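Local coordinates for protein S.cerevisiae chromosome XVI reading frame ORF YPL253c (Saccharomyces cerevisiae, PDB 2O0A) that partners the minus end-directed kinesin Kar3, recruits it to microtubules and targets or maintains it at the spindle pole body; this motor-like domain lacks a nucleotide-binding site, at residues 50-53 and 58-61; 29-34 and 70-75. All blocks are in the same frame, centred on the assembly; numbering follows the deposited sequence.

Contact 1: residues 50-53 and 58-61; sequences ITQG and VYKF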
loop_
_atom_site.group_PDB
_atom_site.type_symbol
_atom_site.label_atom_id
_atom_site.label_comp_id
_atom_site.label_asym_id
_atom_site.label_seq_id
_atom_site.Cartn_x
_atom_site.Cartn_y
_atom_site.Cartn_z
ATOM N N ILE A 50 -12.278 -4.199 14.577
ATOM C CA ILE A 50 -13.105 -5.266 14.018
ATOM C C ILE A 50 -13.091 -6.406 15.035
ATOM O O ILE A 50 -12.023 -6.893 15.419
ATOM C CB ILE A 50 -12.595 -5.775 12.652
ATOM C CG1 ILE A 50 -12.471 -4.611 11.666
ATOM C CG2 ILE A 50 -13.521 -6.876 12.094
ATOM C CD1 ILE A 50 -11.792 -4.993 10.356
ATOM N N THR A 51 -14.280 -6.796 15.476
ATOM C CA THR A 51 -14.431 -7.847 16.476
ATOM C C THR A 51 -15.144 -9.056 15.888
ATOM O O THR A 51 -16.193 -8.912 15.264
ATOM C CB THR A 51 -15.247 -7.334 17.677
ATOM O OG1 THR A 51 -14.572 -6.220 18.275
ATOM C CG2 THR A 51 -15.422 -8.429 18.725
ATOM N N GLN A 52 -14.561 -10.241 16.087
ATOM C CA GLN A 52 -15.207 -11.495 15.693
ATOM C C GLN A 52 -16.298 -11.817 16.712
ATOM O O GLN A 52 -16.020 -11.975 17.895
ATOM C CB GLN A 52 -14.182 -12.626 15.606
ATOM C CG GLN A 52 -13.298 -12.588 14.366
ATOM C CD GLN A 52 -12.170 -13.608 14.402
ATOM O OE1 GLN A 52 -11.752 -14.056 15.472
ATOM N NE2 GLN A 52 -11.667 -13.974 13.226
ATOM N N GLY A 53 -17.542 -11.891 16.243
ATOM C CA GLY A 53 -18.714 -11.966 17.126
ATOM C C GLY A 53 -18.875 -13.211 17.981
ATOM O O GLY A 53 -19.531 -13.159 19.028
ATOM N N VAL A 58 -10.734 -9.338 19.429
ATOM C CA VAL A 58 -10.626 -7.929 19.030
ATOM C C VAL A 58 -9.404 -7.669 18.140
ATOM O O VAL A 58 -8.258 -7.955 18.532
ATOM C CB VAL A 58 -10.577 -6.994 20.281
ATOM C CG1 VAL A 58 -10.442 -5.553 19.880
ATOM C CG2 VAL A 58 -11.833 -7.186 21.138
ATOM N N TYR A 59 -9.667 -7.125 16.947
ATOM C CA TYR A 59 -8.618 -6.729 16.007
ATOM C C TYR A 59 -8.666 -5.222 15.789
ATOM O O TYR A 59 -9.643 -4.700 15.279
ATOM C CB TYR A 59 -8.774 -7.463 14.672
ATOM C CG TYR A 59 -8.659 -8.962 14.794
ATOM C CD1 TYR A 59 -7.418 -9.575 14.803
ATOM C CD2 TYR A 59 -9.806 -9.763 14.911
ATOM C CE1 TYR A 59 -7.306 -10.956 14.912
ATOM C CE2 TYR A 59 -9.703 -11.143 15.025
ATOM C CZ TYR A 59 -8.448 -11.723 15.033
ATOM O OH TYR A 59 -8.324 -13.083 15.139
ATOM N N LYS A 60 -7.599 -4.548 16.195
ATOM C CA LYS A 60 -7.507 -3.095 16.062
ATOM C C LYS A 60 -6.658 -2.697 14.855
ATOM O O LYS A 60 -5.778 -3.451 14.415
ATOM C CB LYS A 60 -6.936 -2.471 17.337
ATOM C CG LYS A 60 -7.789 -2.743 18.565
ATOM C CD LYS A 60 -7.398 -1.847 19.716
ATOM C CE LYS A 60 -7.492 -2.597 21.031
ATOM N NZ LYS A 60 -6.711 -1.921 22.103
ATOM N N PHE A 61 -6.945 -1.501 14.344
ATOM C CA PHE A 61 -6.247 -0.936 13.195
ATOM C C PHE A 61 -6.097 0.549 13.457
ATOM O O PHE A 61 -6.830 1.125 14.271
ATOM C CB PHE A 61 -7.087 -1.123 11.938
ATOM C CG PHE A 61 -7.231 -2.562 11.514
ATOM C CD1 PHE A 61 -6.369 -3.106 10.576
ATOM C CD2 PHE A 61 -8.228 -3.363 12.062
ATOM C CE1 PHE A 61 -6.486 -4.429 10.192
ATOM C CE2 PHE A 61 -8.357 -4.699 11.685
ATOM C CZ PHE A 61 -7.486 -5.229 10.743
HETATM O O HOH W 1 -8.845 -14.548 13.022
#
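The ring of Tyr59 receives partners from the other strand at its edge: Ile50 O lies in the ring plane on the CB and CD2 side, 3.4 Å from Tyr59 CB, and the Gln52 amide sits further out, with Gln52 CD 3.5 Å from Tyr59 CE2. Amide and ring stand almost perpendicular, at 82°, with Gln52 OE1 in the ring plane. The two polar ends are joined through a water, which accepts from Gln52 NE2 (2.9 Å) and bonds Tyr59 OH at 2.6 Å. Gln52 OE1 is held by the hydroxyl of Ser55 in the turn, so both ends of the amide have partners, which probably sets which way round it lies. A long, two-ended side chain suits this place, reaching across because it runs extended beyond CG (chi2 172°). His57 stacks on the Tyr59 ring.

The Phe61 ring is met obliquely by Ile50 CD1, 3.7 Å from Phe61 CE2, an apolar touch between two buried side chains. On the opposite face of the hairpin, Thr51 and Val58 pair more loosely; both are beta-branched, as strands favour.

The backbone makes an antiparallel hydrogen-bonded pair of Ile50 and Tyr59: Ile50 N donates to Tyr59 O at 2.8 Å, nearly straight at 173°, and Tyr59 N returns to Ile50 O. Thr51 and Val58 form the adjoining non-hydrogen-bonded pair.

The hairpin is part of a small three-stranded antiparallel sheet, with strand 41-44 bonded to the far side of 49-52 through Leu42 and Thr51. Ile50 and Phe61 pack on strand 27-32 of the main sheet, while Leu280 and Thr281 of helix 276-289 lie against Tyr59, and Leu280 also touches Gln52.

Contact 2: residues 29-34 and 70-75; sequences YAYVME and VSEDKF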
loop_
_atom_site.group_PDB
_atom_site.type_symbol
_atom_site.label_atom_id
_atom_site.label_comp_id
_atom_site.label_asym_id
_atom_site.label_seq_id
_atom_site.Cartn_x
_atom_site.Cartn_y
_atom_site.Cartn_z
ATOM N N TYR A 29 -4.023 -0.417 8.224
ATOM C CA TYR A 29 -5.366 0.073 7.997
ATOM C C TYR A 29 -6.202 -1.010 7.370
ATOM O O TYR A 29 -5.693 -1.757 6.550
ATOM C CB TYR A 29 -5.298 1.260 7.037
ATOM C CG TYR A 29 -4.742 2.509 7.689
ATOM C CD1 TYR A 29 -5.594 3.548 8.024
ATOM C CD2 TYR A 29 -3.365 2.652 7.965
ATOM C CE1 TYR A 29 -5.109 4.711 8.621
ATOM C CE2 TYR A 29 -2.872 3.813 8.564
ATOM C CZ TYR A 29 -3.749 4.823 8.883
ATOM O OH TYR A 29 -3.280 5.981 9.473
ATOM N N ALA A 30 -7.474 -1.102 7.762
ATOM C CA ALA A 30 -8.397 -2.048 7.133
ATOM C C ALA A 30 -9.340 -1.285 6.225
ATOM O O ALA A 30 -9.954 -0.302 6.648
ATOM C CB ALA A 30 -9.194 -2.804 8.204
ATOM N N TYR A 31 -9.452 -1.722 4.976
ATOM C CA TYR A 31 -10.335 -1.100 4.007
ATOM C C TYR A 31 -11.365 -2.177 3.683
ATOM O O TYR A 31 -11.043 -3.177 3.045
ATOM C CB TYR A 31 -9.497 -0.705 2.790
ATOM C CG TYR A 31 -10.120 0.222 1.774
ATOM C CD1 TYR A 31 -11.282 0.959 2.046
ATOM C CD2 TYR A 31 -9.502 0.415 0.543
ATOM C CE1 TYR A 31 -11.822 1.820 1.090
ATOM C CE2 TYR A 31 -10.019 1.271 -0.400
ATOM C CZ TYR A 31 -11.175 1.979 -0.126
ATOM O OH TYR A 31 -11.667 2.808 -1.110
ATOM N N VAL A 32 -12.597 -1.979 4.134
ATOM C CA VAL A 32 -13.514 -3.117 4.274
ATOM C C VAL A 32 -14.779 -2.973 3.444
ATOM O O VAL A 32 -15.318 -1.867 3.324
ATOM C CB VAL A 32 -13.883 -3.373 5.769
ATOM C CG1 VAL A 32 -12.637 -3.563 6.637
ATOM C CG2 VAL A 32 -14.797 -2.277 6.321
ATOM N N MET A 33 -15.245 -4.088 2.876
ATOM C CA MET A 33 -16.546 -4.138 2.210
ATOM C C MET A 33 -17.529 -4.886 3.120
ATOM O O MET A 33 -17.703 -6.097 2.976
ATOM C CB MET A 33 -16.440 -4.813 0.838
ATOM C CG MET A 33 -15.805 -3.929 -0.202
ATOM S SD MET A 33 -16.975 -2.702 -0.789
ATOM C CE MET A 33 -17.340 -3.360 -2.412
ATOM N N GLU A 34 -18.113 -4.150 4.077
ATOM C CA GLU A 34 -18.917 -4.728 5.154
ATOM C C GLU A 34 -20.038 -5.616 4.603
ATOM O O GLU A 34 -20.333 -6.678 5.161
ATOM C CB GLU A 34 -19.496 -3.633 6.077
ATOM C CG GLU A 34 -20.390 -4.210 7.184
ATOM C CD GLU A 34 -20.834 -3.212 8.224
ATOM O OE1 GLU A 34 -20.264 -2.109 8.321
ATOM O OE2 GLU A 34 -21.758 -3.564 8.977
ATOM N N VAL A 70 -16.156 5.225 1.212
ATOM C CA VAL A 70 -14.894 5.787 0.719
ATOM C C VAL A 70 -14.440 5.019 -0.529
ATOM O O VAL A 70 -13.993 3.875 -0.439
ATOM C CB VAL A 70 -13.799 5.761 1.830
ATOM C CG1 VAL A 70 -12.496 6.348 1.316
ATOM C CG2 VAL A 70 -14.265 6.496 3.087
ATOM N N SER A 71 -14.596 5.647 -1.701
ATOM C CA SER A 71 -14.133 5.087 -2.978
ATOM C C SER A 71 -12.618 5.065 -2.983
ATOM O O SER A 71 -12.004 5.742 -2.161
ATOM C CB SER A 71 -14.573 5.973 -4.131
ATOM O OG SER A 71 -13.947 7.247 -4.036
ATOM N N GLU A 72 -12.036 4.347 -3.936
ATOM C CA GLU A 72 -10.566 4.278 -4.002
ATOM C C GLU A 72 -9.912 5.642 -4.218
ATOM O O GLU A 72 -8.923 5.954 -3.582
ATOM C CB GLU A 72 -10.103 3.151 -4.924
ATOM C CG GLU A 72 -10.519 1.866 -4.196
ATOM C CD GLU A 72 -10.391 0.574 -4.941
ATOM O OE1 GLU A 72 -10.006 0.579 -6.123
ATOM O OE2 GLU A 72 -10.706 -0.471 -4.310
ATOM N N ASP A 73 -10.517 6.492 -5.042
ATOM C CA ASP A 73 -10.011 7.863 -5.192
ATOM C C ASP A 73 -10.039 8.645 -3.871
ATOM O O ASP A 73 -9.088 9.386 -3.555
ATOM C CB ASP A 73 -10.843 8.618 -6.226
ATOM C CG ASP A 73 -10.642 8.127 -7.643
ATOM O OD1 ASP A 73 -9.629 7.453 -7.954
ATOM O OD2 ASP A 73 -11.513 8.454 -8.481
ATOM N N LYS A 74 -11.135 8.520 -3.112
ATOM C CA LYS A 74 -11.249 9.180 -1.804
ATOM C C LYS A 74 -10.305 8.573 -0.763
ATOM O O LYS A 74 -9.770 9.277 0.107
ATOM C CB LYS A 74 -12.701 9.127 -1.308
ATOM C CG LYS A 74 -12.926 9.954 -0.061
ATOM C CD LYS A 74 -14.408 10.119 0.247
ATOM C CE LYS A 74 -15.044 11.112 -0.710
ATOM N NZ LYS A 74 -14.491 12.490 -0.561
ATOM N N PHE A 75 -10.069 7.265 -0.868
ATOM C CA PHE A 75 -9.066 6.640 0.005
ATOM C C PHE A 75 -7.748 7.407 -0.104
ATOM O O PHE A 75 -7.142 7.762 0.895
ATOM C CB PHE A 75 -8.820 5.151 -0.302
ATOM C CG PHE A 75 -7.623 4.614 0.425
ATOM C CD1 PHE A 75 -7.715 4.262 1.766
ATOM C CD2 PHE A 75 -6.385 4.520 -0.210
ATOM C CE1 PHE A 75 -6.594 3.810 2.463
ATOM C CE2 PHE A 75 -5.260 4.071 0.477
ATOM C CZ PHE A 75 -5.375 3.716 1.822
#
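Tyr31 reaches from its strand to the start of the next helix, where its hydroxyl donates to Val70 O at 2.6 Å. The carbonyl is approached from above its plane, the donor lying 39° out of it, while Val70 O itself lies in the plane of the tyrosine ring, at its edge. CG of Tyr31 trans to the backbone N (chi1 -167°) sends the ring out toward this loop. A second polar bond lies within 70-75: Ser71, the N-cap, accepts from Lys74 N with its OG (3.2 Å), a small hydroxyl residue fitting the exposed helix start.

Among the aromatic contacts, the Tyr31 and Phe75 rings are nearly parallel, 23° apart, but slid so that they barely overlap, their centroids 5.2 Å apart. Phe75 CD1 lies over one face of Tyr31.

In the apolar packing, Phe75 CB is 4.0 Å from Tyr31 CZ. Glu72 CG makes a van der Waals contact at the ring edge, 3.4 Å from Tyr31 OH, leaving the carboxylate to bond Ser106. A phenylalanine here could still lie against Phe75 but has no hydroxyl to offer, and the Val70 carbonyl would probably be left without a mate in this buried place.

Strand 27-32, flanked by parallel strands 63-66 and 265-270, thus meets helix 72-89: a helix packed on a mainly parallel part of the central beta sheet, as in the kinesin motor fold that this domain keeps.

In the fold
The two contacts use opposite faces of strand 27-32: Tyr31 points to the helix start in contact 2, whereas Ala30 and Val32 meet the hairpin of contact 1. Their centres are about 17 Å apart, yet they touch directly, with Phe61 CD1 3.6 Å from Ala30 N and Ile50 CD1 4.0 Å from Ala30 CB. In sequence the hairpin falls between the segments 29-34 and 70-75, so the chain leaves the main sheet, builds the small sheet, and returns through strand 63-66 to the helix. This domain has no nucleotide site for either contact to serve; a 1,2-ethanediol, its nearest atom about 3 Å from the Glu72 side chain, probably comes from the crystallisation liquor.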